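Local coordinates for DPS family protein (Vibrio cholerae O1 biovar El Tor, PDB 3IQ1) that belongs to the ferritin-like Dps family, assembles as a twelve-subunit particle and probably binds and oxidises iron, at the interface of chains A and B. Sequence-based numbering; all coordinates share one arbitrary frame. Chains: chain A/B, DPS family protein.

Contact 1: the interface of chains A and B. Residues chain A 148-149, 151-153; chain B 9, 72-73, 76.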
# COMPACT_ATOMS: atom_id res chain seq x y z
N GLU A 148 31.78 1.09 4.23
CA GLU A 148 32.48 2.25 4.77
C GLU A 148 31.57 3.10 5.62
O GLU A 148 31.94 3.44 6.74
CB GLU A 148 33.16 3.07 3.69
CG GLU A 148 34.35 2.38 3.03
CD GLU A 148 34.97 3.18 1.91
OE1 GLU A 148 34.25 4.02 1.29
OE2 GLU A 148 36.12 2.90 1.49
N LYS A 149 30.36 3.37 5.12
CA LYS A 149 29.38 4.12 5.87
C LYS A 149 29.06 3.41 7.21
O LYS A 149 28.98 4.04 8.27
CB LYS A 149 28.11 4.35 5.07
CG LYS A 149 27.10 5.22 5.78
CD LYS A 149 25.82 5.33 4.97
CE LYS A 149 24.72 6.00 5.75
NZ LYS A 149 23.42 6.03 4.96
N VAL A 151 30.84 1.23 8.86
CA VAL A 151 31.98 1.27 9.76
C VAL A 151 32.07 2.60 10.50
O VAL A 151 32.36 2.63 11.71
CB VAL A 151 33.25 0.92 9.04
CG1 VAL A 151 34.50 1.25 9.89
CG2 VAL A 151 33.21 -0.60 8.72
N TRP A 152 31.75 3.71 9.83
CA TRP A 152 31.69 4.99 10.52
C TRP A 152 30.66 4.94 11.65
O TRP A 152 30.95 5.30 12.82
CB TRP A 152 31.37 6.13 9.52
CG TRP A 152 30.59 7.24 10.15
CD1 TRP A 152 30.98 8.02 11.22
CD2 TRP A 152 29.29 7.67 9.82
NE1 TRP A 152 29.98 8.86 11.59
CE2 TRP A 152 28.93 8.71 10.73
CE3 TRP A 152 28.36 7.30 8.85
CZ2 TRP A 152 27.73 9.34 10.68
CZ3 TRP A 152 27.18 7.96 8.79
CH2 TRP A 152 26.86 8.96 9.72
N MSE A 153 29.47 4.45 11.35
CA MSE A 153 28.39 4.38 12.34
C MSE A 153 28.73 3.46 13.53
O MSE A 153 28.50 3.83 14.68
CB MSE A 153 27.12 3.93 11.69
CG MSE A 153 26.64 4.86 10.62
SE MSE A 153 24.90 4.45 9.89
CE MSE A 153 24.58 6.18 9.42
N ILE B 9 38.14 3.68 8.36
CA ILE B 9 37.73 2.84 7.22
C ILE B 9 38.90 2.23 6.46
O ILE B 9 38.69 1.51 5.47
CB ILE B 9 36.74 3.54 6.22
CG1 ILE B 9 37.39 4.74 5.53
CG2 ILE B 9 35.49 3.94 7.03
CD1 ILE B 9 36.56 5.36 4.39
N GLU B 72 27.57 12.88 5.38
CA GLU B 72 27.90 11.52 5.87
C GLU B 72 29.13 10.92 5.22
O GLU B 72 29.85 10.20 5.92
CB GLU B 72 26.69 10.61 5.86
CG GLU B 72 25.73 11.14 7.00
CD GLU B 72 24.50 10.33 7.26
OE1 GLU B 72 23.69 10.80 8.15
OE2 GLU B 72 24.31 9.29 6.58
N ARG B 73 29.39 11.23 3.95
CA ARG B 73 30.65 10.80 3.35
C ARG B 73 31.85 11.44 4.04
O ARG B 73 32.84 10.76 4.29
CB ARG B 73 30.68 11.05 1.84
CG ARG B 73 31.92 10.48 1.15
CD ARG B 73 31.91 8.97 1.12
NE ARG B 73 33.21 8.40 0.78
CZ ARG B 73 33.57 7.15 1.06
NH1 ARG B 73 32.73 6.32 1.64
NH2 ARG B 73 34.80 6.74 0.77
N THR B 76 32.39 9.70 7.20
CA THR B 76 32.90 8.39 6.88
C THR B 76 34.42 8.40 6.65
O THR B 76 35.10 7.42 6.94
CB THR B 76 32.12 7.79 5.69
OG1 THR B 76 30.73 7.66 6.11
CG2 THR B 76 32.64 6.44 5.23
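The contact residues of chain A from A:Glu148 to A:Met153 have helical backbone torsions, as do B:Glu72, B:Arg73 and B:Thr76, while B:Ile9 lies in an irregular segment with phi -84° and psi 0°. The polar core of the patch is the salt bridge between A:Glu148 and B:Arg73. The arginine bends at chi2 (70°) and turns the end of its guanidinium, NH1 and NH2, onto one carboxylate oxygen: A:Glu148 OE1 accepts from B:Arg73 NH1 at 2.8 Å and from NH2 at an equal distance. Both donors approach from above the carboxylate plane, whereas the oxygen lies close to the guanidinium plane, so the two nitrogens grip one oxygen end-on with two bent bonds. A glutamate suits the place because its extended chain also gives methylenes to apolar neighbours: A:Glu148 CG packs 3.9 Å from B:Ile9 CD1, the two side chains crossing at about a right angle. On the other flank, B:Thr76 turns its methyl CG2 to the helix backbone, 3.4 Å from A:Glu148 O, while its hydroxyl OG1 bonds back to B:Glu72 O at 2.7 Å. That internal bond fixes the rotation of the threonine and satisfies its hydroxyl. B:Thr76 lies over one face of the A:Trp152 indole, toward the rim, and CG of selenomethionine A:Met153 against the opposite face, a wedge suited to a broad flat ring. The rim meets B:Glu72, with A:Trp152 CH2 3.7 Å from B:Glu72 CG. Extended A:Lys149 runs along the ring edge; its CE lies 3.4 Å from B:Glu72 OE2, nearer than NZ, so the salt bridge is loose. The site joins the C-terminal half of helix 134-158 of chain A to the end of helix 49-76 and the N-terminal segment of chain B.

Contact 2: the interface of chains A and B. Residues chain A 125, 141, 144-145; chain B 134-135, 138-139, 142.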
# COMPACT_ATOMS: atom_id res chain seq x y z
N LEU A 125 38.39 -5.35 -6.30
CA LEU A 125 38.10 -4.20 -7.16
C LEU A 125 39.31 -3.84 -8.02
O LEU A 125 39.21 -3.59 -9.23
CB LEU A 125 37.68 -3.01 -6.29
CG LEU A 125 37.47 -1.69 -7.03
CD1 LEU A 125 36.33 -1.81 -7.96
CD2 LEU A 125 37.22 -0.59 -5.96
N SER A 141 32.36 -1.99 -5.69
CA SER A 141 32.17 -0.58 -5.45
C SER A 141 30.95 -0.36 -4.53
O SER A 141 31.00 0.41 -3.55
CB SER A 141 31.96 0.12 -6.76
OG SER A 141 31.74 1.50 -6.58
N ILE A 144 31.74 -1.69 -0.95
CA ILE A 144 32.68 -0.84 -0.24
C ILE A 144 32.00 0.42 0.24
O ILE A 144 32.15 0.82 1.40
CB ILE A 144 33.92 -0.52 -1.16
CG1 ILE A 144 34.75 -1.76 -1.32
CG2 ILE A 144 34.81 0.66 -0.62
CD1 ILE A 144 35.68 -1.67 -2.48
N ARG A 145 31.28 1.09 -0.64
CA ARG A 145 30.68 2.37 -0.24
C ARG A 145 29.68 2.18 0.91
O ARG A 145 29.64 3.02 1.84
CB ARG A 145 30.08 3.12 -1.43
CG ARG A 145 28.85 2.53 -1.95
CD ARG A 145 28.49 3.09 -3.33
NE ARG A 145 28.10 4.49 -3.22
CZ ARG A 145 27.44 5.16 -4.18
NH1 ARG A 145 27.10 4.57 -5.32
NH2 ARG A 145 27.12 6.40 -3.98
N GLU B 134 37.33 4.59 -3.79
CA GLU B 134 36.14 4.14 -4.54
C GLU B 134 34.81 4.64 -3.94
O GLU B 134 33.90 4.95 -4.68
CB GLU B 134 36.10 2.62 -4.63
CG GLU B 134 34.96 2.08 -5.47
CD GLU B 134 35.03 2.57 -6.93
OE1 GLU B 134 36.16 2.88 -7.43
OE2 GLU B 134 33.94 2.64 -7.53
N GLY B 135 34.68 4.64 -2.63
CA GLY B 135 33.45 5.15 -2.05
C GLY B 135 33.16 6.60 -2.38
O GLY B 135 32.01 6.98 -2.62
N ALA B 138 32.39 6.73 -6.26
CA ALA B 138 31.06 6.21 -6.60
C ALA B 138 29.97 7.24 -6.31
O ALA B 138 29.02 7.38 -7.09
CB ALA B 138 30.78 4.89 -5.88
N LEU B 139 30.13 8.01 -5.21
CA LEU B 139 29.21 9.09 -4.88
C LEU B 139 29.23 10.15 -5.94
O LEU B 139 28.17 10.59 -6.43
CB LEU B 139 29.50 9.66 -3.51
CG LEU B 139 28.46 10.59 -2.95
CD1 LEU B 139 27.14 9.90 -2.72
CD2 LEU B 139 29.03 11.22 -1.63
N ASP B 142 27.44 8.98 -9.18
CA ASP B 142 25.96 9.10 -9.05
C ASP B 142 25.51 10.55 -9.24
O ASP B 142 24.52 10.84 -9.95
CB ASP B 142 25.50 8.64 -7.66
CG ASP B 142 25.57 7.12 -7.45
OD1 ASP B 142 25.77 6.37 -8.41
OD2 ASP B 142 25.33 6.71 -6.30
O HOH W 1 29.50 6.54 -1.54
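Charge pairing comes from A:Arg145 and B:Asp142, which meet tip to tip. A:Arg145 NH1 and NH2 both donate to B:Asp142 OD2, the NH1 bond measuring 2.9 Å, and the oxygen is approached from above its carboxylate plane while lying near the guanidinium plane. Arginine suits the place through its reach: CG takes the crowded position between backbone N and carbonyl carbon (chi1 72°), and a bend at chi3 (-69°) lays the head over chain B. Among neutral hydrogen-bond donors, A:Ser141 OG, anti to its backbone N, gives a 2.7 Å bond to the anti lone pair of B:Glu134 OE2. The bend of B:Glu134 at chi2 (61°) brings the carboxylate to the hydroxyl of the short serine side chain. Water 1 extends the polar network, bonding to A:Arg145 NE at 3.0 Å and to the carbonyl B:Gly135 O at 2.8 Å. Apolar contacts fill in between. The methyl B:Ala138 CB lies over one face of the guanidinium, toward its rim, 3.8 Å from A:Arg145 CZ, and B:Leu139 CD1 lies at the guanidinium edge. B:Gly135 CA lies 4.0 Å from A:Arg145 CB, an approach that the absence of a side chain probably eases. A:Leu125 CD2, one methyl of the leucine's branched end, lies 3.5 Å from B:Glu134 CG, against the glutamate's aliphatic stem. The site pairs the middle of helix 134-158 of chain A, with A:Leu125 from helix 103-131, against the start of the same last helix of chain B.

Contact 1 and contact 2 have C-alpha centres about 12 Å apart and form neighbouring parts of one subunit interface. Helix 134-158 of chain A runs through both, with A:Arg145 and A:Glu148 about one helical turn apart, whereas chain B answers with different elements: helix 49-76 and the N-terminal segment in contact 1, the start of its own last helix in contact 2. The surfaces are thus unlike although the chains are identical, and the whole interface is not an exact two-fold. Because each chain uses unlike surfaces here, a contact of this kind can be repeated from copy to copy, as would suit the twelve-subunit Dps shell.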